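Local coordinates for protein Non-structural maintenance of chromosomes element 1 homolog (Xenopus laevis, PDB 7DG2) that probably acts as a RING-type zinc-finger E3 ubiquitin ligase that works with a MAGE partner as a component of the SMC5-SMC6 complex in DNA repair, at residues A[121-126]-A[134-139]. Sequence-based numbering, arbitrary orientation.
Sequences SILNLA and MKKKEV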
loop_
_atom_site.group_PDB
_atom_site.type_symbol
_atom_site.label_atom_id
_atom_site.label_comp_id
_atom_site.label_asym_id
_atom_site.label_seq_id
_atom_site.Cartn_x
_atom_site.Cartn_y
_atom_site.Cartn_z
ATOM N N SER A 121 -24.631 -4.752 13.712
ATOM C CA SER A 121 -23.813 -5.128 14.860
ATOM C C SER A 121 -22.574 -4.238 14.951
ATOM O O SER A 121 -22.181 -3.834 16.048
ATOM C CB SER A 121 -23.442 -6.620 14.811
ATOM O OG SER A 121 -22.372 -6.894 13.916
ATOM N N ILE A 122 -21.987 -3.870 13.805
ATOM C CA ILE A 122 -20.803 -3.005 13.830
ATOM C C ILE A 122 -21.179 -1.585 14.242
ATOM O O ILE A 122 -20.439 -0.922 14.985
ATOM C CB ILE A 122 -20.088 -3.041 12.470
ATOM C CG1 ILE A 122 -19.596 -4.452 12.209
ATOM C CG2 ILE A 122 -18.882 -2.073 12.478
ATOM C CD1 ILE A 122 -19.168 -4.716 10.772
ATOM N N LEU A 123 -22.341 -1.104 13.796
ATOM C CA LEU A 123 -22.820 0.205 14.239
ATOM C C LEU A 123 -23.060 0.221 15.742
ATOM O O LEU A 123 -22.807 1.233 16.412
ATOM C CB LEU A 123 -24.099 0.577 13.479
ATOM C CG LEU A 123 -23.927 0.832 11.975
ATOM C CD1 LEU A 123 -25.274 0.958 11.267
ATOM C CD2 LEU A 123 -23.088 2.091 11.735
ATOM N N ASN A 124 -23.557 -0.893 16.298
ATOM C CA ASN A 124 -23.778 -0.948 17.739
ATOM C C ASN A 124 -22.457 -1.020 18.493
ATOM O O ASN A 124 -22.295 -0.356 19.521
ATOM C CB ASN A 124 -24.693 -2.130 18.097
ATOM C CG ASN A 124 -26.124 -1.896 17.674
ATOM O OD1 ASN A 124 -26.518 -0.765 17.414
ATOM N ND2 ASN A 124 -26.916 -2.982 17.566
ATOM N N LEU A 125 -21.485 -1.788 17.979
ATOM C CA LEU A 125 -20.149 -1.766 18.573
ATOM C C LEU A 125 -19.574 -0.357 18.578
ATOM O O LEU A 125 -18.972 0.074 19.572
ATOM C CB LEU A 125 -19.216 -2.697 17.799
ATOM C CG LEU A 125 -19.552 -4.180 17.881
ATOM C CD1 LEU A 125 -18.631 -4.945 16.912
ATOM C CD2 LEU A 125 -19.385 -4.685 19.308
ATOM N N ALA A 126 -19.756 0.370 17.481
ATOM C CA ALA A 126 -19.195 1.715 17.381
ATOM C C ALA A 126 -19.835 2.643 18.394
ATOM O O ALA A 126 -19.175 3.527 18.950
ATOM C CB ALA A 126 -19.394 2.261 15.974
ATOM N N MET A 134 -17.858 7.809 16.398
ATOM C CA MET A 134 -17.912 7.849 14.942
ATOM C C MET A 134 -19.369 7.823 14.491
ATOM O O MET A 134 -20.168 7.039 15.010
ATOM C CB MET A 134 -17.147 6.661 14.337
ATOM C CG MET A 134 -15.641 6.710 14.600
ATOM S SD MET A 134 -14.692 5.326 13.899
ATOM C CE MET A 134 -14.959 4.045 15.081
ATOM N N LYS A 135 -19.703 8.674 13.526
ATOM C CA LYS A 135 -21.031 8.662 12.924
ATOM C C LYS A 135 -21.222 7.415 12.061
ATOM O O LYS A 135 -20.265 6.747 11.675
ATOM C CB LYS A 135 -21.231 9.914 12.068
ATOM C CG LYS A 135 -21.016 11.229 12.811
ATOM C CD LYS A 135 -22.026 11.383 13.935
ATOM C CE LYS A 135 -21.915 12.740 14.614
ATOM N NZ LYS A 135 -22.892 12.841 15.736
ATOM N N LYS A 136 -22.484 7.119 11.734
ATOM C CA LYS A 136 -22.776 6.028 10.804
ATOM C C LYS A 136 -21.992 6.179 9.499
ATOM O O LYS A 136 -21.385 5.218 9.003
ATOM C CB LYS A 136 -24.278 5.978 10.528
ATOM C CG LYS A 136 -24.694 5.013 9.436
ATOM C CD LYS A 136 -26.211 4.849 9.432
ATOM C CE LYS A 136 -26.721 4.390 8.078
ATOM N NZ LYS A 136 -26.242 3.030 7.721
ATOM N N LYS A 137 -21.999 7.384 8.926
ATOM C CA LYS A 137 -21.310 7.605 7.658
ATOM C C LYS A 137 -19.830 7.283 7.780
ATOM O O LYS A 137 -19.248 6.652 6.890
ATOM C CB LYS A 137 -21.508 9.050 7.195
ATOM C CG LYS A 137 -21.160 9.300 5.733
ATOM C CD LYS A 137 -21.652 10.676 5.291
ATOM C CE LYS A 137 -21.441 10.900 3.800
ATOM N NZ LYS A 137 -19.993 10.965 3.442
ATOM N N GLU A 138 -19.214 7.686 8.897
ATOM C CA GLU A 138 -17.802 7.408 9.122
ATOM C C GLU A 138 -17.552 5.918 9.298
ATOM O O GLU A 138 -16.522 5.404 8.845
ATOM C CB GLU A 138 -17.297 8.171 10.348
ATOM C CG GLU A 138 -17.219 9.677 10.146
ATOM C CD GLU A 138 -16.583 10.395 11.328
ATOM O OE1 GLU A 138 -16.664 9.868 12.460
ATOM O OE2 GLU A 138 -15.991 11.478 11.122
ATOM N N VAL A 139 -18.463 5.212 9.977
ATOM C CA VAL A 139 -18.299 3.764 10.105
ATOM C C VAL A 139 -18.383 3.101 8.733
ATOM O O VAL A 139 -17.586 2.211 8.403
ATOM C CB VAL A 139 -19.338 3.179 11.083
ATOM C CG1 VAL A 139 -19.270 1.646 11.058
ATOM C CG2 VAL A 139 -19.088 3.702 12.494
HETATM O O HOH W 1 -17.648 5.373 17.567
#
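Ile-122, Leu-123 and Ala-126 meet Val-139 where helix 119-128 packs against the first turn of helix 136-148. The two helices follow each other in a helix-turn-helix arrangement, consistent with the winged-helix fold of the Nse1 family. A short hairpin, strands 152-155 and 158-161, follows them as a wing would. Met-134 begins the second segment. Its N is linked to Ala-126 O through one water. The water accepts from Met-134 N at 2.7 Å and donates to Ala-126 O at 2.8 Å. This joins the two backbones across the turn. The Met-134 side chain goes on to helix 96-111, where it touches Asn-97 and Leu-101. Ile-122 reaches the same helix at Thr-105, so helix 96-111 packs against both segments. Lys-135 is the N-cap residue. Its N donates a weak hydrogen bond to Glu-138 OE1, and Lys-135 O accepts one from Val-139 N as the first turn closes. Lys-136 lies at the exposed edge. Its CG sits 4.1 Å from Leu-123 CD2, an aliphatic contact. The chain bends at its last torsion (chi4 65°), and NZ forms a salt bridge with Glu-140. Val-139 is the buried centre of the contact. With CG1 anti to the backbone N (chi1 172°), CG1 points at Leu-123 and Ile-122 and CG2 at Ala-126, so the two methyls spread along helix 119-128. CG1 meets both Leu-123 CD2, at 3.9 Å, and Ile-122 CG2. The leucine methyl also lies close to Val-139 CB. The other branch, Val-139 CG2, rests on Ala-126 CB at 3.8 Å.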